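Local atomic coordinates of putative peptidase (Parabacteroides merdae, PDB entry 4L8K), a protein that probably cleaves peptide bonds as a serine peptidase of family S41, a member of the ClpP/crotonase clan. Residues Tyr112-Val123 against Tyr139-Lys148; Phe128-Asp138 against Ser161-Arg171. All coordinates share one frame; numbering follows the deposited sequence.

Contact 1. Residues Tyr112-Val123 against Tyr139-Lys148; sequences YKRLADDQIGYV and YMFAHFKECK
Tyr112-Leu115 runs nearly parallel to the helical turns of Tyr139-His143, their axes 9.5 Å apart at 12°, and beyond the helix the backbones close in until Lys148 N donates to Gln119 O at 2.7 Å. Gly121 lies directly over Phe144: its CA sits 3.4 Å from the ring centroid, almost on the normal, where a side chain would collide with CD2. Val123 CG2 touches the same ring at its edge, 3.6 Å from CE2, and meets the selenium of Met140 tip to tip. Tyr112, its CG held between backbone N and carbonyl carbon (chi1 68°), takes Met140 CG over one face and turns an edge toward Phe144 in an offset edge-to-face pair. Arg114 lays its guanidinium flat on the His143 ring, centres 4.2 Å apart, while NH1 donates in plane to His143 O at 2.9 Å and NE forms a salt bridge with Asp118 OD1 from above the carboxylate plane. A water joins Arg114 N to His143 NE2. The helix end thus packs on hairpin 110-115/120-125, whose second strand opens a beta-alpha-beta unit, and the guanidinium would probably disfavour a charged His143, an effect Asp118 likely tempers.

Contact 2. Residues Phe128-Asp138 against Ser161-Arg171; sequences FSSGVGENNLD and SMLYSDRIASR
Arg171 presents its guanidinium to three acceptors of helix 134-143. NH2 makes a salt bridge to Glu134 OE1 on the anti lone pair at 2.9 Å, carboxylate and guanidinium nearly coplanar, and also reaches Glu134 O; NH1 makes another to Asp138 OD1 at 2.7 Å, that carboxylate turned 58° from the guanidinium. Leu137 CB lies over one guanidinium face, and a bend at chi2 (-60°) brings the group across it. A water links Arg171 NE, Glu134 OE1 and Arg167 O. With an alanine here, Glu134 would probably be left with Arg167 for a salt bridge and Asp138 with Arg206, and a gap would open beside Leu137. Arg167 crosses Glu134 obliquely, its NE completing the four-residue salt-bridge network 3.4 Å from OE2, and its NH1 donates in the guanidinium plane to Val132 O at 2.8 Å. Gly131 CA rests over the Tyr164 ring, 3.5 Å from its centroid, while Phe128 O lies at that ring's edge and accepts from Ser161 N. The helices cross at -38°. Around the pair, Tyr125 of strand 120-125 touches Val132, Tyr164 and Ile168, Phe228 of helix 224-232 packs on Phe128 and Ile168, and Arg206 forms a second salt bridge with Asp138.

In the fold
From the N terminus, the chain enters contact 1 on strand 110-115, turns back through strand 120-125 and passes into the loop that opens contact 2. Helix 134-143 then serves both: its first turns belong to contact 2, and its last turns close contact 1 before strand 149-153. The loop of contact 2 closes later, when the chain reaches helix 162-169, so the two contacts cross rather than nest. Their centres lie about 18 Å apart, yet they touch where Phe141 CE2 packs against Arg171 CB. Together they illustrate how one helix can tie the hairpin of the mixed sheet to the helix that follows the next strand.

Contact 1. Residues Tyr112-Val123 against Tyr139-Lys148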
loop_
_atom_site.group_PDB
_atom_site.type_symbol
_atom_site.label_atom_id
_atom_site.label_comp_id
_atom_site.label_asym_id
_atom_site.label_seq_id
_atom_site.Cartn_x
_atom_site.Cartn_y
_atom_site.Cartn_z
ATOM N N TYR A 112 -14.100 -7.386 -13.333
ATOM C CA TYR A 112 -13.425 -8.623 -13.697
ATOM C C TYR A 112 -13.796 -9.090 -15.096
ATOM O O TYR A 112 -14.889 -8.830 -15.589
ATOM C CB TYR A 112 -13.620 -9.719 -12.632
ATOM C CG TYR A 112 -15.026 -10.268 -12.491
ATOM C CD1 TYR A 112 -15.988 -9.603 -11.721
ATOM C CD2 TYR A 112 -15.371 -11.501 -13.038
ATOM C CE1 TYR A 112 -17.281 -10.128 -11.559
ATOM C CE2 TYR A 112 -16.653 -12.044 -12.868
ATOM C CZ TYR A 112 -17.603 -11.358 -12.126
ATOM O OH TYR A 112 -18.860 -11.916 -11.987
ATOM N N LYS A 113 -12.849 -9.751 -15.751
ATOM C CA LYS A 113 -13.008 -10.241 -17.117
ATOM C C LYS A 113 -11.990 -11.335 -17.441
ATOM O O LYS A 113 -10.843 -11.259 -17.006
ATOM C CB LYS A 113 -12.822 -9.061 -18.100
ATOM C CG LYS A 113 -13.268 -9.346 -19.518
ATOM C CD LYS A 113 -13.001 -8.182 -20.410
ATOM C CE LYS A 113 -13.432 -8.451 -21.820
ATOM N NZ LYS A 113 -13.401 -7.197 -22.622
ATOM N N ARG A 114 -12.395 -12.292 -18.291
ATOM C CA ARG A 114 -11.493 -13.340 -18.775
ATOM C C ARG A 114 -10.679 -12.797 -19.960
ATOM O O ARG A 114 -11.230 -12.155 -20.866
ATOM C CB ARG A 114 -12.247 -14.620 -19.176
ATOM C CG ARG A 114 -12.836 -15.338 -17.990
ATOM C CD ARG A 114 -13.388 -16.708 -18.340
ATOM N NE ARG A 114 -14.328 -16.687 -19.462
ATOM C CZ ARG A 114 -15.551 -17.210 -19.426
ATOM N NH1 ARG A 114 -16.015 -17.760 -18.309
ATOM N NH2 ARG A 114 -16.312 -17.199 -20.507
ATOM N N LEU A 115 -9.375 -13.067 -19.942
ATOM C CA LEU A 115 -8.461 -12.684 -21.011
ATOM C C LEU A 115 -7.801 -13.940 -21.633
ATOM O O LEU A 115 -7.924 -15.040 -21.087
ATOM C CB LEU A 115 -7.367 -11.722 -20.453
ATOM C CG LEU A 115 -7.810 -10.440 -19.704
ATOM C CD1 LEU A 115 -6.584 -9.698 -19.173
ATOM C CD2 LEU A 115 -8.652 -9.535 -20.615
ATOM N N ALA A 116 -7.078 -13.748 -22.762
ATOM C CA ALA A 116 -6.290 -14.745 -23.479
ATOM C C ALA A 116 -7.092 -16.051 -23.772
ATOM O O ALA A 116 -6.785 -17.137 -23.235
ATOM C CB ALA A 116 -5.027 -15.057 -22.681
ATOM N N ASP A 117 -8.105 -15.936 -24.638
ATOM C CA ASP A 117 -8.992 -17.033 -25.067
ATOM C C ASP A 117 -9.578 -17.782 -23.844
ATOM O O ASP A 117 -9.606 -19.018 -23.789
ATOM C CB ASP A 117 -8.281 -17.993 -26.060
ATOM C CG ASP A 117 -9.192 -18.910 -26.888
ATOM O OD1 ASP A 117 -10.386 -18.566 -27.079
ATOM O OD2 ASP A 117 -8.703 -19.955 -27.369
ATOM N N ASP A 118 -10.031 -16.987 -22.848
ATOM C CA ASP A 118 -10.692 -17.406 -21.607
ATOM C C ASP A 118 -9.808 -18.284 -20.689
ATOM O O ASP A 118 -10.339 -18.937 -19.787
ATOM C CB ASP A 118 -12.013 -18.141 -21.941
ATOM C CG ASP A 118 -12.997 -17.272 -22.705
ATOM O OD1 ASP A 118 -13.366 -16.194 -22.185
ATOM O OD2 ASP A 118 -13.376 -17.655 -23.836
ATOM N N GLN A 119 -8.466 -18.243 -20.861
ATOM C CA GLN A 119 -7.527 -19.028 -20.042
ATOM C C GLN A 119 -7.123 -18.304 -18.786
ATOM O O GLN A 119 -6.652 -18.958 -17.844
ATOM C CB GLN A 119 -6.241 -19.369 -20.821
ATOM C CG GLN A 119 -6.443 -20.294 -22.043
ATOM C CD GLN A 119 -5.181 -20.442 -22.879
ATOM O OE1 GLN A 119 -4.469 -21.458 -22.826
ATOM N NE2 GLN A 119 -4.846 -19.406 -23.628
ATOM N N ILE A 120 -7.247 -16.945 -18.783
ATOM C CA ILE A 120 -6.788 -16.129 -17.657
ATOM C C ILE A 120 -7.900 -15.235 -17.114
ATOM O O ILE A 120 -8.554 -14.514 -17.870
ATOM C CB ILE A 120 -5.551 -15.292 -18.136
ATOM C CG1 ILE A 120 -4.316 -16.242 -18.275
ATOM C CG2 ILE A 120 -5.243 -14.089 -17.182
ATOM C CD1 ILE A 120 -3.191 -15.674 -18.977
ATOM N N GLY A 121 -8.105 -15.309 -15.805
ATOM C CA GLY A 121 -9.039 -14.454 -15.088
ATOM C C GLY A 121 -8.352 -13.157 -14.689
ATOM O O GLY A 121 -7.267 -13.178 -14.115
ATOM N N TYR A 122 -8.922 -12.011 -15.038
ATOM C CA TYR A 122 -8.326 -10.714 -14.662
ATOM C C TYR A 122 -9.284 -9.969 -13.716
ATOM O O TYR A 122 -10.468 -9.842 -14.001
ATOM C CB TYR A 122 -7.947 -9.872 -15.899
ATOM C CG TYR A 122 -7.518 -8.447 -15.568
ATOM C CD1 TYR A 122 -6.215 -8.162 -15.156
ATOM C CD2 TYR A 122 -8.434 -7.394 -15.604
ATOM C CE1 TYR A 122 -5.830 -6.866 -14.810
ATOM C CE2 TYR A 122 -8.065 -6.100 -15.222
ATOM C CZ TYR A 122 -6.761 -5.837 -14.845
ATOM O OH TYR A 122 -6.409 -4.552 -14.501
ATOM N N VAL A 123 -8.764 -9.527 -12.571
ATOM C CA VAL A 123 -9.527 -8.735 -11.604
ATOM C C VAL A 123 -8.802 -7.399 -11.382
ATOM O O VAL A 123 -7.598 -7.379 -11.140
ATOM C CB VAL A 123 -9.781 -9.459 -10.227
ATOM C CG1 VAL A 123 -10.651 -8.611 -9.294
ATOM C CG2 VAL A 123 -10.395 -10.851 -10.404
ATOM N N TYR A 139 -18.778 -15.737 -6.996
ATOM C CA TYR A 139 -19.223 -15.554 -8.383
ATOM C C TYR A 139 -18.061 -15.242 -9.335
ATOM O O TYR A 139 -18.035 -15.764 -10.456
ATOM C CB TYR A 139 -20.302 -14.474 -8.477
ATOM C CG TYR A 139 -21.674 -15.049 -8.202
ATOM C CD1 TYR A 139 -22.279 -15.927 -9.105
ATOM C CD2 TYR A 139 -22.355 -14.756 -7.026
ATOM C CE1 TYR A 139 -23.517 -16.508 -8.835
ATOM C CE2 TYR A 139 -23.610 -15.313 -6.756
ATOM C CZ TYR A 139 -24.184 -16.185 -7.667
ATOM O OH TYR A 139 -25.419 -16.719 -7.440
HETATM N N MSE A 140 -17.097 -14.425 -8.875
HETATM C CA MSE A 140 -15.919 -14.065 -9.657
HETATM C C MSE A 140 -15.077 -15.335 -9.884
HETATM O O MSE A 140 -14.707 -15.617 -11.025
HETATM C CB MSE A 140 -15.142 -12.912 -8.971
HETATM C CG MSE A 140 -13.820 -12.518 -9.652
HETATM SE SE MSE A 140 -12.347 -13.661 -9.026
HETATM C CE MSE A 140 -12.241 -13.007 -7.120
ATOM N N PHE A 141 -14.842 -16.119 -8.838
ATOM C CA PHE A 141 -14.078 -17.362 -8.933
ATOM C C PHE A 141 -14.789 -18.374 -9.830
ATOM O O PHE A 141 -14.115 -19.007 -10.648
ATOM C CB PHE A 141 -13.758 -17.978 -7.536
ATOM C CG PHE A 141 -12.724 -17.222 -6.706
ATOM C CD1 PHE A 141 -11.529 -16.774 -7.276
ATOM C CD2 PHE A 141 -12.919 -17.008 -5.345
ATOM C CE1 PHE A 141 -10.573 -16.093 -6.506
ATOM C CE2 PHE A 141 -11.964 -16.325 -4.582
ATOM C CZ PHE A 141 -10.802 -15.863 -5.165
ATOM N N ALA A 142 -16.129 -18.483 -9.743
ATOM C CA ALA A 142 -16.890 -19.436 -10.603
ATOM C C ALA A 142 -16.793 -19.019 -12.099
ATOM O O ALA A 142 -16.661 -19.880 -12.968
ATOM C CB ALA A 142 -18.342 -19.532 -10.171
ATOM N N HIS A 143 -16.772 -17.700 -12.385
ATOM C CA HIS A 143 -16.601 -17.215 -13.751
ATOM C C HIS A 143 -15.220 -17.629 -14.318
ATOM O O HIS A 143 -15.066 -17.786 -15.533
ATOM C CB HIS A 143 -16.773 -15.690 -13.789
ATOM C CG HIS A 143 -16.751 -15.100 -15.171
ATOM N ND1 HIS A 143 -17.699 -15.446 -16.120
ATOM C CD2 HIS A 143 -15.887 -14.215 -15.718
ATOM C CE1 HIS A 143 -17.369 -14.779 -17.214
ATOM N NE2 HIS A 143 -16.288 -14.025 -17.018
ATOM N N PHE A 144 -14.243 -17.872 -13.420
ATOM C CA PHE A 144 -12.854 -18.219 -13.745
ATOM C C PHE A 144 -12.521 -19.702 -13.477
ATOM O O PHE A 144 -11.348 -20.073 -13.511
ATOM C CB PHE A 144 -11.912 -17.309 -12.929
ATOM C CG PHE A 144 -12.000 -15.816 -13.202
ATOM C CD1 PHE A 144 -12.443 -15.337 -14.430
ATOM C CD2 PHE A 144 -11.574 -14.898 -12.256
ATOM C CE1 PHE A 144 -12.484 -13.966 -14.688
ATOM C CE2 PHE A 144 -11.592 -13.528 -12.523
ATOM C CZ PHE A 144 -12.030 -13.073 -13.742
ATOM N N LYS A 145 -13.548 -20.548 -13.288
ATOM C CA LYS A 145 -13.433 -21.992 -13.000
ATOM C C LYS A 145 -12.522 -22.731 -14.007
ATOM O O LYS A 145 -11.678 -23.518 -13.597
ATOM C CB LYS A 145 -14.838 -22.648 -12.936
ATOM C CG LYS A 145 -14.882 -24.163 -12.748
ATOM C CD LYS A 145 -14.284 -24.645 -11.399
ATOM C CE LYS A 145 -14.058 -26.149 -11.325
ATOM N NZ LYS A 145 -12.837 -26.575 -12.069
ATOM N N GLU A 146 -12.647 -22.422 -15.287
ATOM C CA GLU A 146 -11.894 -23.070 -16.368
ATOM C C GLU A 146 -10.537 -22.406 -16.671
ATOM O O GLU A 146 -9.781 -22.925 -17.494
ATOM C CB GLU A 146 -12.723 -23.089 -17.661
ATOM C CG GLU A 146 -14.031 -23.844 -17.592
ATOM C CD GLU A 146 -13.949 -25.237 -16.997
ATOM O OE1 GLU A 146 -13.047 -26.024 -17.369
ATOM O OE2 GLU A 146 -14.775 -25.513 -16.104
ATOM N N CYS A 147 -10.253 -21.250 -16.044
ATOM C CA CYS A 147 -9.010 -20.505 -16.223
ATOM C C CYS A 147 -7.818 -21.219 -15.547
ATOM O O CYS A 147 -7.954 -21.849 -14.496
ATOM C CB CYS A 147 -9.168 -19.074 -15.709
ATOM S SG CYS A 147 -10.504 -18.144 -16.506
ATOM N N LYS A 148 -6.660 -21.107 -16.189
ATOM C CA LYS A 148 -5.317 -21.610 -15.814
ATOM C C LYS A 148 -4.740 -20.812 -14.623
ATOM O O LYS A 148 -4.009 -21.353 -13.797
ATOM C CB LYS A 148 -4.391 -21.393 -17.039
ATOM C CG LYS A 148 -3.540 -22.546 -17.459
ATOM C CD LYS A 148 -2.776 -22.199 -18.710
ATOM C CE LYS A 148 -1.491 -22.994 -18.833
ATOM N NZ LYS A 148 -0.420 -22.523 -17.913
HETATM O O HOH W 1 -15.359 -12.394 -19.150
#

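Contact 2. Residues Phe128-Asp138 against Ser161-Arg171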
loop_
_atom_site.group_PDB
_atom_site.type_symbol
_atom_site.label_atom_id
_atom_site.label_comp_id
_atom_site.label_asym_id
_atom_site.label_seq_id
_atom_site.Cartn_x
_atom_site.Cartn_y
_atom_site.Cartn_z
ATOM N N PHE A 128 -9.773 -0.530 -1.457
ATOM C CA PHE A 128 -10.200 -1.362 -0.327
ATOM C C PHE A 128 -11.333 -0.661 0.472
ATOM O O PHE A 128 -11.771 -1.205 1.481
ATOM C CB PHE A 128 -9.012 -1.780 0.595
ATOM C CG PHE A 128 -8.203 -2.931 0.046
ATOM C CD1 PHE A 128 -8.628 -4.238 0.210
ATOM C CD2 PHE A 128 -7.067 -2.701 -0.712
ATOM C CE1 PHE A 128 -7.909 -5.299 -0.349
ATOM C CE2 PHE A 128 -6.348 -3.763 -1.270
ATOM C CZ PHE A 128 -6.759 -5.055 -1.063
ATOM N N SER A 129 -11.818 0.539 0.000
ATOM C CA SER A 129 -12.952 1.290 0.560
ATOM C C SER A 129 -14.241 0.868 -0.134
ATOM O O SER A 129 -15.329 1.084 0.378
ATOM C CB SER A 129 -12.752 2.794 0.413
ATOM O OG SER A 129 -11.751 3.270 1.296
ATOM N N SER A 130 -14.114 0.269 -1.311
ATOM C CA SER A 130 -15.234 -0.266 -2.074
ATOM C C SER A 130 -15.339 -1.742 -1.717
ATOM O O SER A 130 -14.471 -2.532 -2.078
ATOM C CB SER A 130 -15.023 -0.033 -3.569
ATOM O OG SER A 130 -16.268 -0.004 -4.242
ATOM N N GLY A 131 -16.357 -2.072 -0.937
ATOM C CA GLY A 131 -16.619 -3.408 -0.426
ATOM C C GLY A 131 -16.790 -4.550 -1.402
ATOM O O GLY A 131 -17.298 -4.388 -2.520
ATOM N N VAL A 132 -16.397 -5.734 -0.932
ATOM C CA VAL A 132 -16.508 -6.987 -1.675
ATOM C C VAL A 132 -17.161 -7.971 -0.713
ATOM O O VAL A 132 -16.673 -8.150 0.392
ATOM C CB VAL A 132 -15.122 -7.451 -2.267
ATOM C CG1 VAL A 132 -15.113 -8.901 -2.642
ATOM C CG2 VAL A 132 -14.743 -6.625 -3.482
ATOM N N GLY A 133 -18.295 -8.537 -1.104
ATOM C CA GLY A 133 -18.996 -9.538 -0.300
ATOM C C GLY A 133 -18.510 -10.943 -0.609
ATOM O O GLY A 133 -17.738 -11.141 -1.555
ATOM N N GLU A 134 -18.938 -11.922 0.205
ATOM C CA GLU A 134 -18.573 -13.334 0.060
ATOM C C GLU A 134 -19.124 -13.919 -1.245
ATOM O O GLU A 134 -18.439 -14.712 -1.888
ATOM C CB GLU A 134 -19.059 -14.185 1.262
ATOM C CG GLU A 134 -18.568 -13.728 2.630
ATOM C CD GLU A 134 -17.093 -13.881 2.973
ATOM O OE1 GLU A 134 -16.282 -14.300 2.107
ATOM O OE2 GLU A 134 -16.745 -13.556 4.130
ATOM N N ASN A 135 -20.358 -13.516 -1.636
ATOM C CA ASN A 135 -21.002 -13.964 -2.878
ATOM C C ASN A 135 -20.283 -13.362 -4.080
ATOM O O ASN A 135 -19.996 -14.091 -5.019
ATOM C CB ASN A 135 -22.503 -13.641 -2.893
ATOM C CG ASN A 135 -23.318 -14.435 -1.895
ATOM O OD1 ASN A 135 -22.982 -15.529 -1.489
ATOM N ND2 ASN A 135 -24.438 -13.917 -1.497
ATOM N N ASN A 136 -19.911 -12.070 -4.015
ATOM C CA ASN A 136 -19.124 -11.392 -5.057
ATOM C C ASN A 136 -17.885 -12.214 -5.420
ATOM O O ASN A 136 -17.633 -12.492 -6.604
ATOM C CB ASN A 136 -18.664 -9.997 -4.583
ATOM C CG ASN A 136 -19.711 -8.959 -4.429
ATOM O OD1 ASN A 136 -19.540 -8.045 -3.621
ATOM N ND2 ASN A 136 -20.785 -9.019 -5.239
ATOM N N LEU A 137 -17.123 -12.627 -4.374
ATOM C CA LEU A 137 -15.913 -13.427 -4.537
ATOM C C LEU A 137 -16.228 -14.805 -5.121
ATOM O O LEU A 137 -15.562 -15.202 -6.073
ATOM C CB LEU A 137 -15.134 -13.554 -3.208
ATOM C CG LEU A 137 -14.403 -12.289 -2.761
ATOM C CD1 LEU A 137 -14.143 -12.305 -1.251
ATOM C CD2 LEU A 137 -13.114 -12.034 -3.585
ATOM N N ASP A 138 -17.253 -15.506 -4.593
ATOM C CA ASP A 138 -17.648 -16.827 -5.099
ATOM C C ASP A 138 -18.044 -16.784 -6.578
ATOM O O ASP A 138 -17.655 -17.680 -7.330
ATOM C CB ASP A 138 -18.802 -17.416 -4.273
ATOM C CG ASP A 138 -18.391 -17.985 -2.924
ATOM O OD1 ASP A 138 -17.172 -18.007 -2.634
ATOM O OD2 ASP A 138 -19.288 -18.397 -2.157
ATOM N N SER A 161 -10.458 -0.378 3.750
ATOM C CA SER A 161 -10.785 -1.203 4.910
ATOM C C SER A 161 -10.121 -2.547 4.902
ATOM O O SER A 161 -10.225 -3.306 3.930
ATOM C CB SER A 161 -12.290 -1.377 5.072
ATOM O OG SER A 161 -12.584 -2.156 6.220
HETATM N N MSE A 162 -9.536 -2.877 6.070
HETATM C CA MSE A 162 -8.845 -4.131 6.408
HETATM C C MSE A 162 -9.831 -5.309 6.400
HETATM O O MSE A 162 -9.412 -6.473 6.334
HETATM C CB MSE A 162 -8.195 -4.015 7.797
HETATM C CG MSE A 162 -7.358 -2.745 7.976
HETATM SE SE MSE A 162 -5.597 -3.061 8.733
HETATM C CE MSE A 162 -4.886 -4.051 7.204
ATOM N N LEU A 163 -11.141 -5.007 6.529
ATOM C CA LEU A 163 -12.166 -6.035 6.522
ATOM C C LEU A 163 -12.148 -6.750 5.164
ATOM O O LEU A 163 -12.182 -7.978 5.123
ATOM C CB LEU A 163 -13.549 -5.421 6.829
ATOM C CG LEU A 163 -14.780 -6.351 6.683
ATOM C CD1 LEU A 163 -14.920 -7.248 7.883
ATOM C CD2 LEU A 163 -16.062 -5.544 6.505
ATOM N N TYR A 164 -11.991 -5.983 4.072
ATOM C CA TYR A 164 -11.978 -6.527 2.711
ATOM C C TYR A 164 -10.632 -7.098 2.374
ATOM O O TYR A 164 -10.548 -8.093 1.644
ATOM C CB TYR A 164 -12.413 -5.459 1.703
ATOM C CG TYR A 164 -13.734 -4.846 2.120
ATOM C CD1 TYR A 164 -14.859 -5.645 2.345
ATOM C CD2 TYR A 164 -13.846 -3.482 2.357
ATOM C CE1 TYR A 164 -16.064 -5.093 2.770
ATOM C CE2 TYR A 164 -15.054 -2.916 2.744
ATOM C CZ TYR A 164 -16.161 -3.729 2.949
ATOM O OH TYR A 164 -17.371 -3.194 3.288
ATOM N N SER A 165 -9.589 -6.510 2.948
ATOM C CA SER A 165 -8.234 -7.017 2.811
ATOM C C SER A 165 -8.198 -8.476 3.289
ATOM O O SER A 165 -7.895 -9.344 2.482
ATOM C CB SER A 165 -7.272 -6.140 3.606
ATOM O OG SER A 165 -5.967 -6.345 3.101
ATOM N N ASP A 166 -8.597 -8.733 4.562
ATOM C CA ASP A 166 -8.639 -10.074 5.172
ATOM C C ASP A 166 -9.585 -11.018 4.449
ATOM O O ASP A 166 -9.256 -12.191 4.289
ATOM C CB ASP A 166 -9.064 -9.995 6.654
ATOM C CG ASP A 166 -7.919 -10.038 7.642
ATOM O OD1 ASP A 166 -6.907 -9.332 7.416
ATOM O OD2 ASP A 166 -8.058 -10.716 8.670
ATOM N N ARG A 167 -10.756 -10.525 4.017
ATOM C CA ARG A 167 -11.772 -11.323 3.322
ATOM C C ARG A 167 -11.257 -11.819 1.963
ATOM O O ARG A 167 -11.481 -12.975 1.630
ATOM C CB ARG A 167 -13.064 -10.499 3.143
ATOM C CG ARG A 167 -14.209 -11.272 2.508
ATOM C CD ARG A 167 -15.427 -10.396 2.384
ATOM N NE ARG A 167 -16.129 -10.266 3.666
ATOM C CZ ARG A 167 -17.112 -9.407 3.925
ATOM N NH1 ARG A 167 -17.542 -8.568 2.985
ATOM N NH2 ARG A 167 -17.645 -9.352 5.128
ATOM N N ILE A 168 -10.568 -10.964 1.192
ATOM C CA ILE A 168 -10.020 -11.382 -0.109
ATOM C C ILE A 168 -8.819 -12.333 0.113
ATOM O O ILE A 168 -8.850 -13.441 -0.397
ATOM C CB ILE A 168 -9.664 -10.188 -1.039
ATOM C CG1 ILE A 168 -10.932 -9.391 -1.400
ATOM C CG2 ILE A 168 -8.972 -10.673 -2.315
ATOM C CD1 ILE A 168 -10.611 -7.888 -1.716
ATOM N N ALA A 169 -7.812 -11.928 0.918
ATOM C CA ALA A 169 -6.594 -12.722 1.177
ATOM C C ALA A 169 -6.880 -14.133 1.686
ATOM O O ALA A 169 -6.179 -15.068 1.284
ATOM C CB ALA A 169 -5.690 -11.996 2.158
ATOM N N SER A 170 -7.906 -14.289 2.548
ATOM C CA SER A 170 -8.284 -15.576 3.148
ATOM C C SER A 170 -8.778 -16.620 2.096
ATOM O O SER A 170 -8.770 -17.819 2.390
ATOM C CB SER A 170 -9.313 -15.375 4.259
ATOM O OG SER A 170 -10.555 -14.939 3.735
ATOM N N ARG A 171 -9.115 -16.168 0.860
ATOM C CA ARG A 171 -9.540 -17.010 -0.258
ATOM C C ARG A 171 -8.364 -17.695 -0.958
ATOM O O ARG A 171 -8.582 -18.564 -1.790
ATOM C CB ARG A 171 -10.328 -16.193 -1.296
ATOM C CG ARG A 171 -11.619 -15.564 -0.766
ATOM C CD ARG A 171 -12.581 -16.621 -0.245
ATOM N NE ARG A 171 -13.901 -16.067 0.038
ATOM C CZ ARG A 171 -14.954 -16.199 -0.757
ATOM N NH1 ARG A 171 -14.867 -16.908 -1.868
ATOM N NH2 ARG A 171 -16.115 -15.648 -0.427
HETATM O O HOH W 2 -13.512 -14.646 2.470
#